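Local coordinates for GDSL-like Lipase/Acylhydrolase family protein (Neisseria meningitidis, PDB 4K7J) that probably removes O-acetyl groups from peptidoglycan as a serine esterase of the SGNH hydrolase family, at residues A[56-61]-A[242-247]; A[63-68]-A[95-100]; A[123-128]-A[214-219]. All coordinates share one frame; numbering follows the deposited sequence.

How the contacts relate
Contact 1 joins two neighbouring parallel strands inside the catalytic domain's sheet. Its strand 53-60 leads directly into helix 62-65 of contact 2, and lies between strand 242-246 and the outermost strand 208-215 of contact 3. The centres of contacts 2 and 3 each lie about 13 Å from that of contact 1 and about 10 Å from each other. Gln-58 bonds to both neighbours, with NE2 2.9 Å from Thr-64 OG1 and its O 2.6 Å from Met-214 N, while Gln-97 NE2 of contact 2 lies 2.8 Å from Gly-215 O of contact 3. A bound acetate, bonded by Gly-218 N and about 3 Å from the Asp-61 side chain between nearest atoms, probably marks the active-site pocket.

Contact 1: residues A[56-61]-A[242-247]; sequences ILQIGD and LVILSY
Ile-56 to Gly-60 pair in register with Leu-242 to Ser-246 as neighbouring parallel strands inside the six-stranded sheet of the alpha/beta domain, with 53-60 between 242-246 and the outermost 208-215. Four nearly straight backbone hydrogen bonds, 2.8 to 3.0 Å between N and O, hold the ladder: Leu-57 N to Leu-242 O, Ile-244 N to Leu-57 O, Ile-59 N to Ile-244 O and Ser-246 N to Ile-59 O. A fifth, Asp-61 N to Ser-246 O, is weak.

Branched and aliphatic residues suit both buried faces. On one, Ile-56 CG2 meets Ile-244 CD1 at 3.8 Å, and helix 68-81 covers them. Gln-58 shares this face. Its CG lies anti to the backbone N (chi1 -179°), and the carboxamide beyond reaches across Ile-244, whose CG2 touches OE1 at 3.6 Å. NE2 passes over Ser-246 CB to bond Thr-64. On the other face, Ile-59 CD1 packs at 4.2 Å against Val-243 CG1.

At the C-terminal end, Gly-60 CA sits over the Tyr-247 ring, 3.7 Å from its centroid, in a CH-pi contact. A beta-carbon here would come 2.4 Å from Ser-246 O, a clash, so glycine fits. One water joins Gly-60 O to Tyr-247 OH, which Trp-224 also bonds; another joins Asp-61 OD1 to Ser-246 OG.

Gly-60 and Asp-61 begin the GDS sequence that in SGNH hydrolases carries the nucleophilic serine. Bonds and ring packing probably help to hold the backbone just before the likely nucleophile, while Gln-58 OE1 is buried without a polar partner among apolar groups.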
loop_
_atom_site.group_PDB
_atom_site.type_symbol
_atom_site.label_atom_id
_atom_site.label_comp_id
_atom_site.label_asym_id
_atom_site.label_seq_id
_atom_site.Cartn_x
_atom_site.Cartn_y
_atom_site.Cartn_z
ATOM N N ILE A 56 -5.087 6.799 -3.105
ATOM C CA ILE A 56 -3.710 6.383 -3.350
ATOM C C ILE A 56 -3.477 5.061 -2.625
ATOM O O ILE A 56 -3.736 4.958 -1.424
ATOM C CB ILE A 56 -2.713 7.444 -2.804
ATOM C CG1 ILE A 56 -2.830 8.748 -3.589
ATOM C CG2 ILE A 56 -1.267 6.937 -2.862
ATOM C CD1 ILE A 56 -2.001 9.896 -2.979
ATOM N N LEU A 57 -2.999 4.050 -3.352
ATOM C CA LEU A 57 -2.785 2.717 -2.781
ATOM C C LEU A 57 -1.328 2.261 -2.930
ATOM O O LEU A 57 -0.859 2.012 -4.038
ATOM C CB LEU A 57 -3.705 1.698 -3.467
ATOM C CG LEU A 57 -3.534 0.221 -3.109
ATOM C CD1 LEU A 57 -3.767 0.022 -1.613
ATOM C CD2 LEU A 57 -4.503 -0.656 -3.943
ATOM N N GLN A 58 -0.618 2.127 -1.814
ATOM C CA GLN A 58 0.763 1.680 -1.883
ATOM C C GLN A 58 0.908 0.212 -1.490
ATOM O O GLN A 58 0.579 -0.192 -0.363
ATOM C CB GLN A 58 1.679 2.552 -1.013
ATOM C CG GLN A 58 3.140 2.103 -1.097
ATOM C CD GLN A 58 4.114 3.177 -0.674
ATOM O OE1 GLN A 58 3.924 4.359 -0.979
ATOM N NE2 GLN A 58 5.169 2.778 0.036
ATOM N N ILE A 59 1.410 -0.579 -2.428
ATOM C CA ILE A 59 1.575 -2.007 -2.230
ATOM C C ILE A 59 3.059 -2.294 -2.283
ATOM O O ILE A 59 3.723 -1.911 -3.245
ATOM C CB ILE A 59 0.847 -2.808 -3.327
ATOM C CG1 ILE A 59 -0.559 -2.239 -3.550
ATOM C CG2 ILE A 59 0.811 -4.325 -2.980
ATOM C CD1 ILE A 59 -1.270 -2.788 -4.788
ATOM N N GLY A 60 3.592 -2.934 -1.247
ATOM C CA GLY A 60 5.029 -3.145 -1.181
ATOM C C GLY A 60 5.537 -4.087 -0.101
ATOM O O GLY A 60 4.857 -5.033 0.283
ATOM N N ASP A 61 6.742 -3.819 0.389
ATOM C CA ASP A 61 7.415 -4.708 1.332
ATOM C C ASP A 61 7.436 -4.101 2.743
ATOM O O ASP A 61 6.532 -3.368 3.113
ATOM C CB ASP A 61 8.834 -5.009 0.842
ATOM C CG ASP A 61 9.627 -3.744 0.530
ATOM O OD1 ASP A 61 9.253 -2.651 1.030
ATOM O OD2 ASP A 61 10.631 -3.831 -0.225
ATOM N N LEU A 242 -4.397 6.082 -7.838
ATOM C CA LEU A 242 -2.950 6.018 -8.048
ATOM C C LEU A 242 -2.420 4.788 -7.315
ATOM O O LEU A 242 -2.633 4.645 -6.117
ATOM C CB LEU A 242 -2.259 7.292 -7.524
ATOM C CG LEU A 242 -0.722 7.287 -7.483
ATOM C CD1 LEU A 242 -0.096 7.151 -8.884
ATOM C CD2 LEU A 242 -0.175 8.524 -6.777
ATOM N N VAL A 243 -1.757 3.896 -8.040
ATOM C CA VAL A 243 -1.190 2.692 -7.443
ATOM C C VAL A 243 0.314 2.866 -7.327
ATOM O O VAL A 243 1.002 3.080 -8.331
ATOM C CB VAL A 243 -1.474 1.450 -8.304
ATOM C CG1 VAL A 243 -0.768 0.203 -7.720
ATOM C CG2 VAL A 243 -2.968 1.222 -8.431
ATOM N N ILE A 244 0.827 2.792 -6.105
ATOM C CA ILE A 244 2.261 2.874 -5.885
ATOM C C ILE A 244 2.798 1.487 -5.602
ATOM O O ILE A 244 2.353 0.808 -4.658
ATOM C CB ILE A 244 2.614 3.798 -4.698
ATOM C CG1 ILE A 244 2.004 5.184 -4.907
ATOM C CG2 ILE A 244 4.131 3.875 -4.510
ATOM C CD1 ILE A 244 2.355 6.211 -3.816
ATOM N N LEU A 245 3.745 1.057 -6.423
ATOM C CA LEU A 245 4.422 -0.219 -6.206
ATOM C C LEU A 245 5.792 0.058 -5.605
ATOM O O LEU A 245 6.629 0.742 -6.209
ATOM C CB LEU A 245 4.576 -0.974 -7.527
ATOM C CG LEU A 245 3.288 -1.306 -8.273
ATOM C CD1 LEU A 245 3.611 -1.818 -9.673
ATOM C CD2 LEU A 245 2.438 -2.325 -7.507
ATOM N N SER A 246 6.021 -0.447 -4.401
ATOM C CA SER A 246 7.289 -0.197 -3.721
ATOM C C SER A 246 7.955 -1.513 -3.313
ATOM O O SER A 246 7.759 -2.001 -2.206
ATOM C CB SER A 246 7.075 0.727 -2.505
ATOM O OG SER A 246 8.289 0.959 -1.801
ATOM N N TYR A 247 8.729 -2.092 -4.231
ATOM C CA TYR A 247 9.452 -3.322 -3.971
ATOM C C TYR A 247 10.890 -3.123 -4.427
ATOM O O TYR A 247 11.273 -2.022 -4.788
ATOM C CB TYR A 247 8.827 -4.495 -4.731
ATOM C CG TYR A 247 7.410 -4.887 -4.309
ATOM C CD1 TYR A 247 7.194 -5.799 -3.283
ATOM C CD2 TYR A 247 6.303 -4.382 -4.978
ATOM C CE1 TYR A 247 5.914 -6.179 -2.918
ATOM C CE2 TYR A 247 5.012 -4.755 -4.627
ATOM C CZ TYR A 247 4.823 -5.656 -3.596
ATOM O OH TYR A 247 3.544 -6.030 -3.242
HETATM O O HOH W 1 3.234 -7.177 -0.950
HETATM O O HOH W 2 7.910 -0.514 0.474
#

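Contact 2: residues A[63-68]-A[95-100]; sequences HTAGDF and KGQRMA
Gln-97 begins the contact by laying the end of its side chain against Ala-65, NE2 coming 3.5 Å from CB. A methyl group suits this place because it leaves the amide near enough to bond Gly-215 O and Tyr-90 OH beyond it.

Arg-98 contributes most. Its N donates to Ala-65 O at 3.0 Å, and its O receives a water that also bonds Thr-64 O. The side chain, extended to NE with CG anti to the backbone N (chi1 166°), runs past Gly-66. NH1 then donates to Gly-66 O, 3.0 Å away, nearly straight (167°) and in the planes of both the guanidinium and the carbonyl. The same guanidinium lies flat on the Phe-68 ring, planes 10° apart, with NH1 over the ring centre: a cation-pi stack.

Ala-100 N donates to the anti lone pair of Asp-67 OD2 at 2.7 Å, and Ala-100 CB lies 3.2 Å from OD2.

This ties the chain between helices 62-65 and 68-81 to the loop entering strand 102-106 of an antiparallel sheet. Arg-98 uses its edge for a carbonyl and its face for an aromatic ring. Asp-67, gripped also by Arg-74 and Thr-70, is probably stabilised as a carboxylate.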
loop_
_atom_site.group_PDB
_atom_site.type_symbol
_atom_site.label_atom_id
_atom_site.label_comp_id
_atom_site.label_asym_id
_atom_site.label_seq_id
_atom_site.Cartn_x
_atom_site.Cartn_y
_atom_site.Cartn_z
ATOM N N HIS A 63 9.119 -1.758 4.050
ATOM C CA HIS A 63 9.182 -0.296 4.088
ATOM C C HIS A 63 7.751 0.240 4.132
ATOM O O HIS A 63 7.459 1.217 4.827
ATOM C CB HIS A 63 9.917 0.284 2.862
ATOM C CG HIS A 63 11.295 -0.266 2.644
ATOM N ND1 HIS A 63 12.286 -0.218 3.605
ATOM C CD2 HIS A 63 11.854 -0.851 1.556
ATOM C CE1 HIS A 63 13.391 -0.759 3.119
ATOM N NE2 HIS A 63 13.156 -1.148 1.877
ATOM N N THR A 64 6.866 -0.417 3.385
ATOM C CA THR A 64 5.456 -0.046 3.336
ATOM C C THR A 64 4.716 -0.571 4.571
ATOM O O THR A 64 3.883 0.132 5.168
ATOM C CB THR A 64 4.791 -0.590 2.049
ATOM O OG1 THR A 64 5.400 0.023 0.905
ATOM C CG2 THR A 64 3.263 -0.296 2.027
ATOM N N ALA A 65 5.029 -1.805 4.952
ATOM C CA ALA A 65 4.320 -2.489 6.031
ATOM C C ALA A 65 4.472 -1.837 7.416
ATOM O O ALA A 65 3.649 -2.065 8.305
ATOM C CB ALA A 65 4.713 -3.987 6.077
ATOM N N GLY A 66 5.514 -1.027 7.594
ATOM C CA GLY A 66 5.736 -0.340 8.859
ATOM C C GLY A 66 4.869 0.899 8.995
ATOM O O GLY A 66 4.699 1.437 10.087
ATOM N N ASP A 67 4.320 1.344 7.868
ATOM C CA ASP A 67 3.471 2.537 7.781
ATOM C C ASP A 67 4.182 3.854 8.109
ATOM O O ASP A 67 3.549 4.891 8.093
ATOM C CB ASP A 67 2.173 2.398 8.610
ATOM C CG ASP A 67 0.996 3.153 7.990
ATOM O OD1 ASP A 67 1.021 3.396 6.757
ATOM O OD2 ASP A 67 0.044 3.500 8.726
ATOM N N PHE A 68 5.486 3.841 8.393
ATOM C CA PHE A 68 6.173 5.121 8.650
ATOM C C PHE A 68 6.322 5.978 7.385
ATOM O O PHE A 68 6.253 7.205 7.440
ATOM C CB PHE A 68 7.529 4.911 9.337
ATOM C CG PHE A 68 7.411 4.497 10.774
ATOM C CD1 PHE A 68 7.011 5.410 11.741
ATOM C CD2 PHE A 68 7.683 3.199 11.159
ATOM C CE1 PHE A 68 6.898 5.031 13.074
ATOM C CE2 PHE A 68 7.560 2.811 12.488
ATOM C CZ PHE A 68 7.176 3.728 13.444
ATOM N N LYS A 95 1.316 -9.211 13.132
ATOM C CA LYS A 95 2.618 -9.310 13.789
ATOM C C LYS A 95 3.735 -8.747 12.925
ATOM O O LYS A 95 3.883 -9.130 11.769
ATOM C CB LYS A 95 2.928 -10.768 14.133
ATOM C CG LYS A 95 4.333 -10.980 14.655
ATOM C CD LYS A 95 4.441 -12.290 15.410
ATOM C CE LYS A 95 5.830 -12.469 15.991
ATOM N NZ LYS A 95 6.830 -12.554 14.891
ATOM N N GLY A 96 4.505 -7.822 13.486
ATOM C CA GLY A 96 5.656 -7.274 12.792
ATOM C C GLY A 96 5.319 -6.155 11.834
ATOM O O GLY A 96 6.202 -5.623 11.152
ATOM N N GLN A 97 4.040 -5.793 11.762
ATOM C CA GLN A 97 3.607 -4.765 10.820
ATOM C C GLN A 97 2.734 -3.756 11.561
ATOM O O GLN A 97 2.386 -3.965 12.718
ATOM C CB GLN A 97 2.895 -5.400 9.606
ATOM C CG GLN A 97 3.761 -6.482 8.937
ATOM C CD GLN A 97 3.267 -6.976 7.566
ATOM O OE1 GLN A 97 3.798 -7.948 7.035
ATOM N NE2 GLN A 97 2.273 -6.295 6.988
ATOM N N ARG A 98 2.384 -2.656 10.912
ATOM C CA ARG A 98 1.809 -1.543 11.650
ATOM C C ARG A 98 0.826 -0.688 10.836
ATOM O O ARG A 98 1.065 -0.379 9.665
ATOM C CB ARG A 98 2.953 -0.683 12.210
ATOM C CG ARG A 98 2.553 0.687 12.727
ATOM C CD ARG A 98 3.784 1.431 13.266
ATOM N NE ARG A 98 3.439 2.761 13.759
ATOM C CZ ARG A 98 3.498 3.875 13.034
ATOM N NH1 ARG A 98 3.902 3.839 11.761
ATOM N NH2 ARG A 98 3.148 5.033 13.581
ATOM N N MET A 99 -0.298 -0.333 11.455
ATOM C CA MET A 99 -1.172 0.693 10.905
ATOM C C MET A 99 -1.048 1.913 11.804
ATOM O O MET A 99 -1.306 1.820 13.004
ATOM C CB MET A 99 -2.632 0.240 10.909
ATOM C CG MET A 99 -2.995 -0.846 9.919
ATOM S SD MET A 99 -3.307 -0.205 8.274
ATOM C CE MET A 99 -1.693 -0.476 7.524
ATOM N N ALA A 100 -0.678 3.060 11.241
ATOM C CA ALA A 100 -0.542 4.264 12.063
ATOM C C ALA A 100 -1.890 4.919 12.363
ATOM O O ALA A 100 -2.064 5.540 13.414
ATOM C CB ALA A 100 0.391 5.260 11.401
HETATM O O HOH W 3 1.530 -0.312 6.692
#

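Contact 3: residues A[123-128]-A[214-219]. With ACT (acetate ion), chain C.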
loop_
_atom_site.group_PDB
_atom_site.type_symbol
_atom_site.label_atom_id
_atom_site.label_comp_id
_atom_site.label_asym_id
_atom_site.label_seq_id
_atom_site.Cartn_x
_atom_site.Cartn_y
_atom_site.Cartn_z
ATOM N N GLY A 123 -3.351 -7.987 -1.378
ATOM C CA GLY A 123 -2.659 -7.443 -0.214
ATOM C C GLY A 123 -1.993 -8.511 0.645
ATOM O O GLY A 123 -1.084 -8.224 1.445
ATOM N N GLY A 124 -2.473 -9.744 0.502
ATOM C CA GLY A 124 -1.893 -10.888 1.176
ATOM C C GLY A 124 -2.181 -11.001 2.667
ATOM O O GLY A 124 -1.468 -11.704 3.384
ATOM N N ILE A 125 -3.231 -10.334 3.138
ATOM C CA ILE A 125 -3.595 -10.395 4.551
ATOM C C ILE A 125 -5.059 -10.778 4.712
ATOM O O ILE A 125 -5.933 -10.238 4.029
ATOM C CB ILE A 125 -3.335 -9.039 5.250
ATOM C CG1 ILE A 125 -1.854 -8.673 5.140
ATOM C CG2 ILE A 125 -3.797 -9.062 6.721
ATOM C CD1 ILE A 125 -1.500 -7.363 5.758
ATOM N N LEU A 126 -5.327 -11.726 5.600
ATOM C CA LEU A 126 -6.704 -11.980 6.006
ATOM C C LEU A 126 -6.750 -12.196 7.511
ATOM O O LEU A 126 -5.711 -12.420 8.143
ATOM C CB LEU A 126 -7.303 -13.176 5.246
ATOM C CG LEU A 126 -6.686 -14.573 5.404
ATOM C CD1 LEU A 126 -7.178 -15.291 6.662
ATOM C CD2 LEU A 126 -6.947 -15.445 4.172
ATOM N N ALA A 127 -7.943 -12.118 8.092
ATOM C CA ALA A 127 -8.094 -12.459 9.509
ATOM C C ALA A 127 -9.235 -13.459 9.701
ATOM O O ALA A 127 -10.304 -13.289 9.123
ATOM C CB ALA A 127 -8.317 -11.224 10.333
ATOM N N HIS A 128 -9.005 -14.510 10.485
ATOM C CA HIS A 128 -10.072 -15.455 10.817
ATOM C C HIS A 128 -10.839 -14.871 12.005
ATOM O O HIS A 128 -10.240 -14.611 13.047
ATOM C CB HIS A 128 -9.492 -16.818 11.234
ATOM C CG HIS A 128 -8.606 -17.450 10.208
ATOM N ND1 HIS A 128 -9.045 -17.770 8.939
ATOM C CD2 HIS A 128 -7.312 -17.857 10.274
ATOM C CE1 HIS A 128 -8.056 -18.333 8.264
ATOM N NE2 HIS A 128 -6.997 -18.401 9.051
ATOM N N MET A 214 -0.521 -1.397 1.720
ATOM C CA MET A 214 -0.618 -2.847 1.622
ATOM C C MET A 214 0.777 -3.430 1.547
ATOM O O MET A 214 1.237 -3.814 0.467
ATOM C CB MET A 214 -1.390 -3.283 0.367
ATOM C CG MET A 214 -2.856 -2.975 0.384
ATOM S SD MET A 214 -3.750 -3.871 -0.899
ATOM C CE MET A 214 -5.406 -3.515 -0.329
ATOM N N GLY A 215 1.445 -3.489 2.692
ATOM C CA GLY A 215 2.787 -4.028 2.772
ATOM C C GLY A 215 2.857 -5.404 3.396
ATOM O O GLY A 215 2.025 -5.772 4.226
ATOM N N ILE A 216 3.873 -6.164 2.988
ATOM C CA ILE A 216 4.158 -7.470 3.559
ATOM C C ILE A 216 5.658 -7.571 3.795
ATOM O O ILE A 216 6.430 -7.485 2.843
ATOM C CB ILE A 216 3.785 -8.604 2.587
ATOM C CG1 ILE A 216 2.272 -8.676 2.347
ATOM C CG2 ILE A 216 4.293 -9.936 3.139
ATOM C CD1 ILE A 216 1.518 -9.384 3.481
ATOM N N ASN A 217 6.072 -7.740 5.049
ATOM C CA ASN A 217 7.494 -7.854 5.379
ATOM C C ASN A 217 8.190 -8.894 4.508
ATOM O O ASN A 217 7.732 -10.036 4.416
ATOM C CB ASN A 217 7.681 -8.212 6.854
ATOM C CG ASN A 217 7.376 -7.050 7.791
ATOM O OD1 ASN A 217 7.274 -5.909 7.368
ATOM N ND2 ASN A 217 7.259 -7.343 9.075
ATOM N N GLY A 218 9.275 -8.495 3.844
ATOM C CA GLY A 218 10.042 -9.426 3.024
ATOM C C GLY A 218 9.550 -9.676 1.599
ATOM O O GLY A 218 10.210 -10.374 0.828
ATOM N N ALA A 219 8.408 -9.099 1.232
ATOM C CA ALA A 219 7.758 -9.452 -0.034
ATOM C C ALA A 219 8.453 -8.920 -1.289
ATOM O O ALA A 219 9.168 -7.915 -1.253
ATOM C CB ALA A 219 6.300 -9.010 -0.029
HETATM C C ACT C . 12.017 -5.858 3.826
HETATM O O ACT C . 12.458 -6.437 4.862
HETATM O OXT ACT C . 10.904 -6.237 3.374
HETATM C CH3 ACT C . 12.765 -4.742 3.164
HETATM O O HOH W 4 -0.583 -5.889 2.795
HETATM O O HOH W 5 0.715 -6.629 -0.149
#
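Ile-216 and Ile-125 supply the apolar part of this buried contact, sliding past each other in opposite directions, Ile-216 CD1 meeting Ile-125 CG1 at 3.8 Å. The Ile-216 chain bends after CG1 (chi2 -80°), and its CD1 also lies against the glycine backbone, 3.5 Å from Gly-123 O. Met-214 adds its sulfur: with the chain extended beyond CG, SD reaches Gly-123 CA at 3.8 Å. Flexible and branched aliphatic groups suit such a surface of bare main chain.

Glycine suits positions 123 and 124: both have positive phi, and a beta-carbon would crowd Met-214 SD at the first and Ile-216 CD1 at the second.

Polar links between the segments run through water alone. One water lies between Gly-123 O and Gly-215 O, another between Gly-123 O and Met-214 O, 2.9 Å from each; each water has more acceptors in reach than protons to give.

Ile-216 to Ala-219 form a type II turn, with Gly-218 at the third position, where positive phi fits. Gly-218 N donates at 2.8 Å to OXT of an acetate, probably from the crystallisation liquor. Ser-62 N and Asn-250 ND2 also bond it, so the three N-H groups are consistent with the oxyanion hole of SGNH hydrolases; His-351 NE2 bonds it as well.

Met-214 belongs to strand 208-215, at the edge of the catalytic sheet, whereas Ile-125 opens strand 125-128 of a separate antiparallel sheet. Phe-199 of strand 195-203 touches both Met-214 and Ile-125, and Thr-112 of strand 109-112 touches both isoleucines, placing the contact at the junction of the two sheets.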